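Local coordinates for acyl-CoA synthetase (AMP-forming)/AMP-acid ligase II-like protein (Dyadobacter fermentans, PDB 4GS5), which probably activates a carboxylic acid, perhaps a medium-chain fatty acid, with ATP and joins it to coenzyme A, as acyl-CoA synthetases of its family do, at residues A[273-278]-A[313-318]; A[267-272]-A[282-287]; A[307-312]-A[329-334]. All coordinates share one frame; numbering follows the deposited sequence.

How the interactions relate
All three contacts belong to one small compact unit, 27 to 39 Å (contact centre to chain centre) out from the middle of the molecule, and their own centres lie only 11 to 12 Å apart. Interactions 1 and 2 share helix 262-276; interactions 1 and 3 share helix 306-319. Interaction 1 joins the two helices at the surface, whereas interactions 2 and 3 each set one of them on an outer strand of the same three-stranded sheet. The core is continuous: Val272 CG1 of interaction 2 is 3.6 Å from Leu312 CD1 of interaction 3, and Phe273 CE1 of interaction 1 is 3.7 Å from that same leucine methyl. The two 1,2-ethanediol molecules probably come from the crystallisation liquor.

Interaction 1: residues A[273-278]-A[313-318]; sequences FHHLNI and TAEIRS
The imidazole of His275 and the carboxylate of Glu315 are the flat groups that meet here, and their planes are only 19° apart. Despite this they do not stack: Glu315 OE2 approaches the ring obliquely, with ND1 the nearest ring atom at 3.6 Å and the rest of the imidazole farther off. That separation is too long for a hydrogen bond, and ND1, which the contact covers, has no partner anywhere in the model. The negative oxygen nearby would probably favour a protonated imidazole, though nothing in the geometry settles it. A third flat group, the buried ring of Phe273, two residues before His275, has Ile278 O at its edge, in plane, and its ring stacks with that of Phe282.

Both side chains of the polar pair run out with CG anti to the backbone N, His275 with chi1 178°. They cross at about a right angle, and the Glu315 chain is bent at chi2 (78°), which turns the carboxylate off the line of its first bonds. Below the charged end the contact becomes apolar: Leu276 CD1 rests at 4.3 Å from Glu315 CG, a loose touch between methyl and methylene. Leu276 also touches Arg311 of helix 306-319.

Just past this pair Asn277, with positive phi, leaves helical geometry in a Schellman motif: Ile278 N bonds to Phe273 O at 3.0 Å and Asn277 N to His274 O at 3.0 Å.

With 132 Å² buried in all, this is a thin surface seam between two helices. Beneath it Ile316 packs on Ile269 and Val272 of the first helix. Phe273 and Ile316 then carry the packing down to Ile300 and Leu298 of strand 295-301, the middle strand of the sheet beneath both helices.

Interaction 2: residues A[267-272]-A[282-287]; sequences QRIAAV and FFCWWE. With EDO (1,2-ethanediol), chain P.
Ile269 and Phe282 form the tight part of this contact: Ile269 CG2 lies 3.5 Å from Phe282 CE1 and comes at the ring obliquely. The isoleucine's two branches divide the work. CG2, anti to the backbone N, meets the phenyl ring, while the extended arm through CG1 carries CD1 to Cys284 SG. The modelled 3.2 Å between CD1 and SG is shorter than such a pair should comfortably allow, so its exact value is doubtful; both residues are buried.

Phe282 holds its ring up against the helix with chi1 74°, CG between the backbone N and the carbonyl carbon. The ring tip rests on the backbone of Ala270, CZ standing 3.7 Å from Ala270 N, and Ala270 CB sits at the edge, in the ring plane, 3.9 Å from CZ. The looser, partly exposed flank is where the backbone of Phe282 faces a bound 1,2-ethanediol, whose O1 accepts from Phe282 N at 3.2 Å and gives a hydrogen bond to Phe282 O at 3.2 Å. The N-H points almost straight at O1 (167°), so one hydroxyl occupies both polar atoms of the residue.

Further along the strand, Cys284 N bonds to Asp266 OD1, and on the other strand edge Phe283 pairs with Val299. Segments 267-272 and 282-287 run roughly antiparallel (143°), their axes 9.2 Å apart at closest. This is helix-on-sheet packing: helix 262-276 covers one face of the outer strand 282-289, while Phe283 and Trp285 turn to helix 345-351, a layering consistent with the small C-terminal domain of acyl-CoA synthetases.

Interaction 3: residues A[307-312]-A[329-334]; sequences ALTERL and IYFAKA. With EDO (1,2-ethanediol), chain R.
A beta-alpha-beta unit made of strand 295-301, helix 306-319 and strand 329-332 contains this contact, in which Thr309 and Leu312 of the helix meet Phe331 and Ile329 of the second strand. Thr309 and Phe331 reach for each other from opposite directions. The ring's leading atom, CZ, arrives between the two branches of the threonine, 3.7 Å from OG1 and 4.0 Å from CG2. OG1 comes at the ring obliquely and makes no hydrogen bond to it. Instead the hydroxyl donates to Pro305 O, one turn back: with chi1 at -58°, OG1 lies beside the backbone N, and CG2, anti to that N, is the second branch to flank CZ. The hydroxyl is thus satisfied by a carbonyl just before the helix begins, even though it sits against an aromatic ring.

A turn further on, Leu312 CD2 stands 4.3 Å from Ile329 CD1, a looser touch of two methyl ends. Leu312 is buried, and its other neighbours include Val272 and Phe273 of the adjoining helix.

Because strand 329-332 runs parallel to and beside strand 295-301, the helix serves as the crossover between them, lying over one face. Ile329 and Phe331 both point to that face and also rest on Ile300 of the neighbouring strand. Tyr330 between them points to the other, where its ring meets Phe349 edge-to-face and its OH bonds to Glu287 OE1.

Past the strand's end, farther from the helix, Lys333 N donates to O2 of a 1,2-ethanediol at 2.7 Å, nearly straight at 170°. The same O2 lies 3.4 Å from Ala332 CA and 3.5 Å from Lys333 CB, beyond which the lysine side chain is not modelled.

Interaction 1: residues A[273-278]-A[313-318]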
loop_
_atom_site.group_PDB
_atom_site.type_symbol
_atom_site.label_atom_id
_atom_site.label_comp_id
_atom_site.label_asym_id
_atom_site.label_seq_id
_atom_site.Cartn_x
_atom_site.Cartn_y
_atom_site.Cartn_z
ATOM N N PHE A 273 25.936 -20.297 -4.105
ATOM C CA PHE A 273 25.875 -21.276 -5.195
ATOM C C PHE A 273 26.612 -20.786 -6.441
ATOM O O PHE A 273 27.460 -21.490 -6.987
ATOM C CB PHE A 273 24.425 -21.592 -5.562
ATOM C CG PHE A 273 23.802 -22.663 -4.715
ATOM C CD1 PHE A 273 23.626 -22.477 -3.356
ATOM C CD2 PHE A 273 23.364 -23.843 -5.288
ATOM C CE1 PHE A 273 23.043 -23.464 -2.583
ATOM C CE2 PHE A 273 22.786 -24.832 -4.523
ATOM C CZ PHE A 273 22.622 -24.644 -3.170
ATOM N N HIS A 274 26.279 -19.580 -6.893
ATOM C CA HIS A 274 26.918 -19.012 -8.083
ATOM C C HIS A 274 28.432 -19.010 -7.914
ATOM O O HIS A 274 29.173 -19.417 -8.814
ATOM C CB HIS A 274 26.412 -17.587 -8.345
ATOM C CG HIS A 274 27.280 -16.795 -9.275
ATOM N ND1 HIS A 274 28.331 -16.017 -8.833
ATOM C CD2 HIS A 274 27.253 -16.659 -10.621
ATOM C CE1 HIS A 274 28.913 -15.438 -9.869
ATOM N NE2 HIS A 274 28.279 -15.809 -10.965
ATOM N N HIS A 275 28.881 -18.560 -6.745
ATOM C CA HIS A 275 30.304 -18.465 -6.440
ATOM C C HIS A 275 31.004 -19.823 -6.466
ATOM O O HIS A 275 32.200 -19.902 -6.753
ATOM C CB HIS A 275 30.517 -17.795 -5.079
ATOM C CG HIS A 275 31.956 -17.698 -4.673
ATOM N ND1 HIS A 275 32.501 -18.472 -3.671
ATOM C CD2 HIS A 275 32.962 -16.919 -5.138
ATOM C CE1 HIS A 275 33.780 -18.175 -3.536
ATOM N NE2 HIS A 275 34.085 -17.236 -4.413
ATOM N N LEU A 276 30.259 -20.883 -6.159
ATOM C CA LEU A 276 30.805 -22.239 -6.178
ATOM C C LEU A 276 30.433 -23.004 -7.448
ATOM O O LEU A 276 30.760 -24.185 -7.587
ATOM C CB LEU A 276 30.359 -23.029 -4.942
ATOM C CG LEU A 276 31.235 -22.930 -3.690
ATOM C CD1 LEU A 276 31.446 -21.480 -3.277
ATOM C CD2 LEU A 276 30.627 -23.730 -2.547
ATOM N N ASN A 277 29.749 -22.331 -8.368
ATOM C CA ASN A 277 29.319 -22.956 -9.616
ATOM C C ASN A 277 28.478 -24.223 -9.397
ATOM O O ASN A 277 28.707 -25.258 -10.023
ATOM C CB ASN A 277 30.526 -23.249 -10.516
ATOM C CG ASN A 277 30.126 -23.847 -11.854
ATOM O OD1 ASN A 277 30.396 -25.019 -12.128
ATOM N ND2 ASN A 277 29.468 -23.047 -12.689
ATOM N N ILE A 278 27.505 -24.128 -8.496
ATOM C CA ILE A 278 26.565 -25.210 -8.267
ATOM C C ILE A 278 25.302 -24.934 -9.066
ATOM O O ILE A 278 24.619 -23.935 -8.834
ATOM C CB ILE A 278 26.209 -25.318 -6.782
ATOM C CG1 ILE A 278 27.481 -25.496 -5.951
ATOM C CG2 ILE A 278 25.254 -26.473 -6.544
ATOM C CD1 ILE A 278 27.228 -25.646 -4.465
ATOM N N THR A 313 28.306 -25.777 2.746
ATOM C CA THR A 313 27.935 -25.560 4.135
ATOM C C THR A 313 28.802 -24.481 4.782
ATOM O O THR A 313 28.285 -23.559 5.424
ATOM C CB THR A 313 28.039 -26.868 4.936
ATOM O OG1 THR A 313 27.037 -27.786 4.476
ATOM C CG2 THR A 313 27.850 -26.611 6.429
ATOM N N ALA A 314 30.116 -24.593 4.602
ATOM C CA ALA A 314 31.055 -23.651 5.207
ATOM C C ALA A 314 30.917 -22.234 4.647
ATOM O O ALA A 314 30.917 -21.257 5.400
ATOM C CB ALA A 314 32.500 -24.156 5.063
ATOM N N GLU A 315 30.808 -22.121 3.328
ATOM C CA GLU A 315 30.671 -20.812 2.690
ATOM C C GLU A 315 29.399 -20.094 3.148
ATOM O O GLU A 315 29.413 -18.883 3.379
ATOM C CB GLU A 315 30.705 -20.940 1.161
ATOM C CG GLU A 315 30.196 -19.716 0.403
ATOM C CD GLU A 315 31.205 -18.581 0.324
ATOM O OE1 GLU A 315 32.228 -18.635 1.045
ATOM O OE2 GLU A 315 30.970 -17.636 -0.468
ATOM N N ILE A 316 28.309 -20.849 3.289
ATOM C CA ILE A 316 27.041 -20.287 3.747
ATOM C C ILE A 316 27.192 -19.752 5.165
ATOM O O ILE A 316 26.803 -18.619 5.461
ATOM C CB ILE A 316 25.899 -21.331 3.699
ATOM C CG1 ILE A 316 25.484 -21.587 2.248
ATOM C CG2 ILE A 316 24.687 -20.831 4.466
ATOM C CD1 ILE A 316 24.297 -22.525 2.095
ATOM N N ARG A 317 27.791 -20.569 6.026
ATOM C CA ARG A 317 27.969 -20.216 7.423
ATOM C C ARG A 317 28.846 -18.969 7.614
ATOM O O ARG A 317 28.757 -18.296 8.640
ATOM C CB ARG A 317 28.539 -21.416 8.186
ATOM C CG ARG A 317 28.604 -21.243 9.693
ATOM C CD ARG A 317 28.740 -22.599 10.376
ATOM N NE ARG A 317 29.256 -22.482 11.736
ATOM C CZ ARG A 317 29.459 -23.515 12.548
ATOM N NH1 ARG A 317 29.179 -24.747 12.136
ATOM N NH2 ARG A 317 29.942 -23.318 13.772
ATOM N N SER A 318 29.683 -18.661 6.623
ATOM C CA SER A 318 30.572 -17.502 6.697
ATOM C C SER A 318 29.908 -16.215 6.219
ATOM O O SER A 318 30.436 -15.115 6.424
ATOM C CB SER A 318 31.837 -17.746 5.869
ATOM O OG SER A 318 32.636 -18.766 6.444
#

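Interaction 2: residues A[267-272]-A[282-287]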
loop_
_atom_site.group_PDB
_atom_site.type_symbol
_atom_site.label_atom_id
_atom_site.label_comp_id
_atom_site.label_asym_id
_atom_site.label_seq_id
_atom_site.Cartn_x
_atom_site.Cartn_y
_atom_site.Cartn_z
ATOM N N GLN A 267 18.230 -15.383 -1.736
ATOM C CA GLN A 267 19.113 -14.550 -2.560
ATOM C C GLN A 267 20.537 -14.600 -2.027
ATOM O O GLN A 267 21.490 -14.652 -2.794
ATOM C CB GLN A 267 18.640 -13.085 -2.625
ATOM C CG GLN A 267 17.230 -12.884 -3.194
ATOM C CD GLN A 267 16.809 -11.413 -3.241
ATOM O OE1 GLN A 267 17.534 -10.529 -2.777
ATOM N NE2 GLN A 267 15.631 -11.151 -3.809
ATOM N N ARG A 268 20.673 -14.577 -0.708
ATOM C CA ARG A 268 21.983 -14.692 -0.062
ATOM C C ARG A 268 22.675 -16.033 -0.314
ATOM O O ARG A 268 23.881 -16.085 -0.562
ATOM C CB ARG A 268 21.865 -14.425 1.441
ATOM C CG ARG A 268 21.721 -12.952 1.749
ATOM C CD ARG A 268 21.346 -12.671 3.195
ATOM N NE ARG A 268 20.934 -11.277 3.357
ATOM C CZ ARG A 268 21.780 -10.258 3.459
ATOM N NH1 ARG A 268 23.089 -10.475 3.426
ATOM N NH2 ARG A 268 21.317 -9.019 3.594
ATOM N N ILE A 269 21.913 -17.120 -0.247
ATOM C CA ILE A 269 22.454 -18.430 -0.578
ATOM C C ILE A 269 22.761 -18.573 -2.077
ATOM O O ILE A 269 23.721 -19.243 -2.462
ATOM C CB ILE A 269 21.497 -19.533 -0.128
ATOM C CG1 ILE A 269 21.589 -19.675 1.390
ATOM C CG2 ILE A 269 21.827 -20.844 -0.815
ATOM C CD1 ILE A 269 20.440 -20.413 2.002
ATOM N N ALA A 270 21.950 -17.935 -2.916
ATOM C CA ALA A 270 22.175 -17.973 -4.359
ATOM C C ALA A 270 23.561 -17.450 -4.721
ATOM O O ALA A 270 24.239 -18.025 -5.570
ATOM C CB ALA A 270 21.098 -17.181 -5.096
ATOM N N ALA A 271 23.979 -16.354 -4.091
ATOM C CA ALA A 271 25.315 -15.809 -4.341
ATOM C C ALA A 271 26.396 -16.836 -3.984
ATOM O O ALA A 271 27.450 -16.883 -4.616
ATOM C CB ALA A 271 25.531 -14.507 -3.576
ATOM N N VAL A 272 26.126 -17.662 -2.976
ATOM C CA VAL A 272 27.055 -18.721 -2.607
ATOM C C VAL A 272 27.101 -19.809 -3.681
ATOM O O VAL A 272 28.178 -20.199 -4.118
ATOM C CB VAL A 272 26.701 -19.344 -1.250
ATOM C CG1 VAL A 272 27.492 -20.635 -1.031
ATOM C CG2 VAL A 272 26.953 -18.341 -0.131
ATOM N N PHE A 282 17.584 -25.079 -5.843
ATOM C CA PHE A 282 17.442 -25.159 -4.401
ATOM C C PHE A 282 16.364 -24.182 -3.953
ATOM O O PHE A 282 15.988 -23.267 -4.688
ATOM C CB PHE A 282 18.759 -24.777 -3.719
ATOM C CG PHE A 282 19.038 -23.295 -3.772
ATOM C CD1 PHE A 282 18.659 -22.463 -2.727
ATOM C CD2 PHE A 282 19.629 -22.727 -4.897
ATOM C CE1 PHE A 282 18.888 -21.086 -2.784
ATOM C CE2 PHE A 282 19.856 -21.348 -4.964
ATOM C CZ PHE A 282 19.486 -20.532 -3.899
ATOM N N PHE A 283 15.874 -24.372 -2.736
ATOM C CA PHE A 283 15.054 -23.351 -2.101
ATOM C C PHE A 283 15.149 -23.500 -0.595
ATOM O O PHE A 283 15.226 -24.618 -0.061
ATOM C CB PHE A 283 13.584 -23.396 -2.583
ATOM C CG PHE A 283 12.882 -24.707 -2.312
ATOM C CD1 PHE A 283 12.179 -24.905 -1.124
ATOM C CD2 PHE A 283 12.926 -25.737 -3.239
ATOM C CE1 PHE A 283 11.533 -26.097 -0.871
ATOM C CE2 PHE A 283 12.285 -26.950 -2.989
ATOM C CZ PHE A 283 11.577 -27.128 -1.808
ATOM N N CYS A 284 15.189 -22.366 0.087
ATOM C CA CYS A 284 15.077 -22.373 1.532
ATOM C C CYS A 284 13.641 -22.680 1.910
ATOM O O CYS A 284 12.705 -22.313 1.201
ATOM C CB CYS A 284 15.506 -21.026 2.106
ATOM S SG CYS A 284 17.288 -20.850 2.107
ATOM N N TRP A 285 13.481 -23.363 3.035
ATOM C CA TRP A 285 12.161 -23.691 3.534
ATOM C C TRP A 285 12.249 -23.775 5.053
ATOM O O TRP A 285 13.192 -23.257 5.654
ATOM C CB TRP A 285 11.689 -25.016 2.936
ATOM C CG TRP A 285 10.201 -25.204 2.943
ATOM C CD1 TRP A 285 9.501 -26.213 3.554
ATOM C CD2 TRP A 285 9.228 -24.371 2.302
ATOM N NE1 TRP A 285 8.156 -26.052 3.333
ATOM C CE2 TRP A 285 7.961 -24.932 2.564
ATOM C CE3 TRP A 285 9.305 -23.220 1.515
ATOM C CZ2 TRP A 285 6.774 -24.372 2.072
ATOM C CZ3 TRP A 285 8.123 -22.660 1.031
ATOM C CH2 TRP A 285 6.876 -23.237 1.312
ATOM N N TRP A 286 11.260 -24.398 5.682
ATOM C CA TRP A 286 11.260 -24.455 7.141
ATOM C C TRP A 286 10.522 -25.676 7.630
ATOM O O TRP A 286 9.771 -26.316 6.885
ATOM C CB TRP A 286 10.611 -23.209 7.729
ATOM C CG TRP A 286 9.184 -23.099 7.346
ATOM C CD1 TRP A 286 8.684 -22.535 6.194
ATOM C CD2 TRP A 286 8.053 -23.577 8.085
ATOM N NE1 TRP A 286 7.313 -22.632 6.183
ATOM C CE2 TRP A 286 6.898 -23.267 7.326
ATOM C CE3 TRP A 286 7.900 -24.243 9.308
ATOM C CZ2 TRP A 286 5.610 -23.599 7.753
ATOM C CZ3 TRP A 286 6.623 -24.571 9.732
ATOM C CH2 TRP A 286 5.488 -24.249 8.953
ATOM N N GLU A 287 10.731 -26.008 8.893
ATOM C CA GLU A 287 9.939 -27.074 9.488
ATOM C C GLU A 287 9.656 -26.746 10.943
ATOM O O GLU A 287 10.354 -25.930 11.551
ATOM C CB GLU A 287 10.622 -28.434 9.334
ATOM C CG GLU A 287 11.941 -28.562 10.056
ATOM C CD GLU A 287 12.538 -29.947 9.892
ATOM O OE1 GLU A 287 13.475 -30.100 9.082
ATOM O OE2 GLU A 287 12.060 -30.886 10.569
HETATM C C1 EDO P . 15.938 -21.857 -8.422
HETATM O O1 EDO P . 16.984 -22.491 -7.665
HETATM C C2 EDO P . 15.304 -22.843 -9.393
HETATM O O2 EDO P . 16.299 -23.181 -10.352
#

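Interaction 3: residues A[307-312]-A[329-334]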
loop_
_atom_site.group_PDB
_atom_site.type_symbol
_atom_site.label_atom_id
_atom_site.label_comp_id
_atom_site.label_asym_id
_atom_site.label_seq_id
_atom_site.Cartn_x
_atom_site.Cartn_y
_atom_site.Cartn_z
ATOM N N ALA A 307 32.249 -33.596 -0.664
ATOM C CA ALA A 307 33.247 -32.529 -0.675
ATOM C C ALA A 307 32.624 -31.172 -0.973
ATOM O O ALA A 307 32.888 -30.188 -0.273
ATOM C CB ALA A 307 34.341 -32.841 -1.688
ATOM N N LEU A 308 31.802 -31.127 -2.020
ATOM C CA LEU A 308 31.152 -29.888 -2.435
ATOM C C LEU A 308 30.099 -29.468 -1.415
ATOM O O LEU A 308 29.924 -28.283 -1.154
ATOM C CB LEU A 308 30.534 -30.038 -3.826
ATOM C CG LEU A 308 30.069 -28.751 -4.512
ATOM C CD1 LEU A 308 31.135 -27.677 -4.424
ATOM C CD2 LEU A 308 29.710 -29.017 -5.962
ATOM N N THR A 309 29.417 -30.443 -0.825
ATOM C CA THR A 309 28.442 -30.153 0.217
ATOM C C THR A 309 29.110 -29.472 1.417
ATOM O O THR A 309 28.553 -28.538 1.999
ATOM C CB THR A 309 27.704 -31.425 0.667
ATOM O OG1 THR A 309 27.058 -32.019 -0.467
ATOM C CG2 THR A 309 26.655 -31.087 1.712
ATOM N N GLU A 310 30.304 -29.940 1.768
ATOM C CA GLU A 310 31.102 -29.343 2.838
ATOM C C GLU A 310 31.543 -27.913 2.517
ATOM O O GLU A 310 31.445 -27.024 3.371
ATOM C CB GLU A 310 32.322 -30.210 3.152
ATOM C CG GLU A 310 32.057 -31.292 4.185
ATOM C CD GLU A 310 33.236 -32.246 4.367
ATOM O OE1 GLU A 310 34.342 -31.964 3.847
ATOM O OE2 GLU A 310 33.050 -33.288 5.031
ATOM N N ARG A 311 32.038 -27.690 1.300
ATOM C CA ARG A 311 32.362 -26.337 0.855
ATOM C C ARG A 311 31.125 -25.452 0.965
ATOM O O ARG A 311 31.188 -24.323 1.450
ATOM C CB ARG A 311 32.863 -26.321 -0.593
ATOM C CG ARG A 311 34.337 -26.653 -0.770
ATOM C CD ARG A 311 34.874 -26.095 -2.087
ATOM N NE ARG A 311 35.026 -24.641 -2.034
ATOM C CZ ARG A 311 35.553 -23.899 -3.005
ATOM N NH1 ARG A 311 35.981 -24.472 -4.124
ATOM N NH2 ARG A 311 35.651 -22.582 -2.859
ATOM N N LEU A 312 29.996 -25.974 0.501
ATOM C CA LEU A 312 28.769 -25.197 0.463
ATOM C C LEU A 312 28.378 -24.785 1.871
ATOM O O LEU A 312 28.137 -23.605 2.149
ATOM C CB LEU A 312 27.644 -26.010 -0.163
ATOM C CG LEU A 312 26.293 -25.326 -0.002
ATOM C CD1 LEU A 312 26.259 -24.026 -0.809
ATOM C CD2 LEU A 312 25.183 -26.276 -0.411
ATOM N N ILE A 329 20.323 -29.536 5.584
ATOM C CA ILE A 329 20.242 -29.525 4.135
ATOM C C ILE A 329 19.619 -30.835 3.686
ATOM O O ILE A 329 20.143 -31.912 3.971
ATOM C CB ILE A 329 21.625 -29.332 3.487
ATOM C CG1 ILE A 329 22.216 -27.982 3.911
ATOM C CG2 ILE A 329 21.529 -29.440 1.961
ATOM C CD1 ILE A 329 23.571 -27.684 3.316
ATOM N N TYR A 330 18.475 -30.736 3.021
ATOM C CA TYR A 330 17.789 -31.904 2.486
ATOM C C TYR A 330 18.074 -32.004 1.001
ATOM O O TYR A 330 18.102 -30.990 0.306
ATOM C CB TYR A 330 16.281 -31.777 2.671
ATOM C CG TYR A 330 15.805 -31.860 4.098
ATOM C CD1 TYR A 330 15.572 -33.087 4.700
ATOM C CD2 TYR A 330 15.558 -30.710 4.835
ATOM C CE1 TYR A 330 15.125 -33.170 6.004
ATOM C CE2 TYR A 330 15.108 -30.782 6.135
ATOM C CZ TYR A 330 14.897 -32.019 6.716
ATOM O OH TYR A 330 14.455 -32.094 8.019
ATOM N N PHE A 331 18.271 -33.220 0.511
ATOM C CA PHE A 331 18.459 -33.431 -0.920
ATOM C C PHE A 331 17.271 -34.197 -1.468
ATOM O O PHE A 331 16.908 -35.239 -0.930
ATOM C CB PHE A 331 19.742 -34.223 -1.193
ATOM C CG PHE A 331 21.001 -33.454 -0.904
ATOM C CD1 PHE A 331 21.604 -32.692 -1.896
ATOM C CD2 PHE A 331 21.580 -33.494 0.358
ATOM C CE1 PHE A 331 22.759 -31.976 -1.636
ATOM C CE2 PHE A 331 22.737 -32.779 0.631
ATOM C CZ PHE A 331 23.328 -32.019 -0.369
ATOM N N ALA A 332 16.671 -33.687 -2.538
ATOM C CA ALA A 332 15.564 -34.371 -3.200
ATOM C C ALA A 332 15.977 -34.843 -4.587
ATOM O O ALA A 332 16.651 -34.121 -5.326
ATOM C CB ALA A 332 14.350 -33.444 -3.297
ATOM N N LYS A 333 15.551 -36.046 -4.952
ATOM C CA LYS A 333 15.860 -36.587 -6.271
ATOM C C LYS A 333 15.293 -35.697 -7.372
ATOM O O LYS A 333 15.977 -35.394 -8.352
ATOM C CB LYS A 333 15.338 -38.020 -6.405
ATOM N N ALA A 334 14.043 -35.270 -7.202
ATOM C CA ALA A 334 13.407 -34.354 -8.141
ATOM C C ALA A 334 12.404 -33.456 -7.422
ATOM O O ALA A 334 11.634 -33.920 -6.571
ATOM C CB ALA A 334 12.724 -35.120 -9.281
HETATM C C1 EDO R . 12.284 -37.086 -1.853
HETATM O O1 EDO R . 10.877 -36.930 -2.055
HETATM C C2 EDO R . 12.958 -37.097 -3.213
HETATM O O2 EDO R . 14.318 -37.513 -3.048
#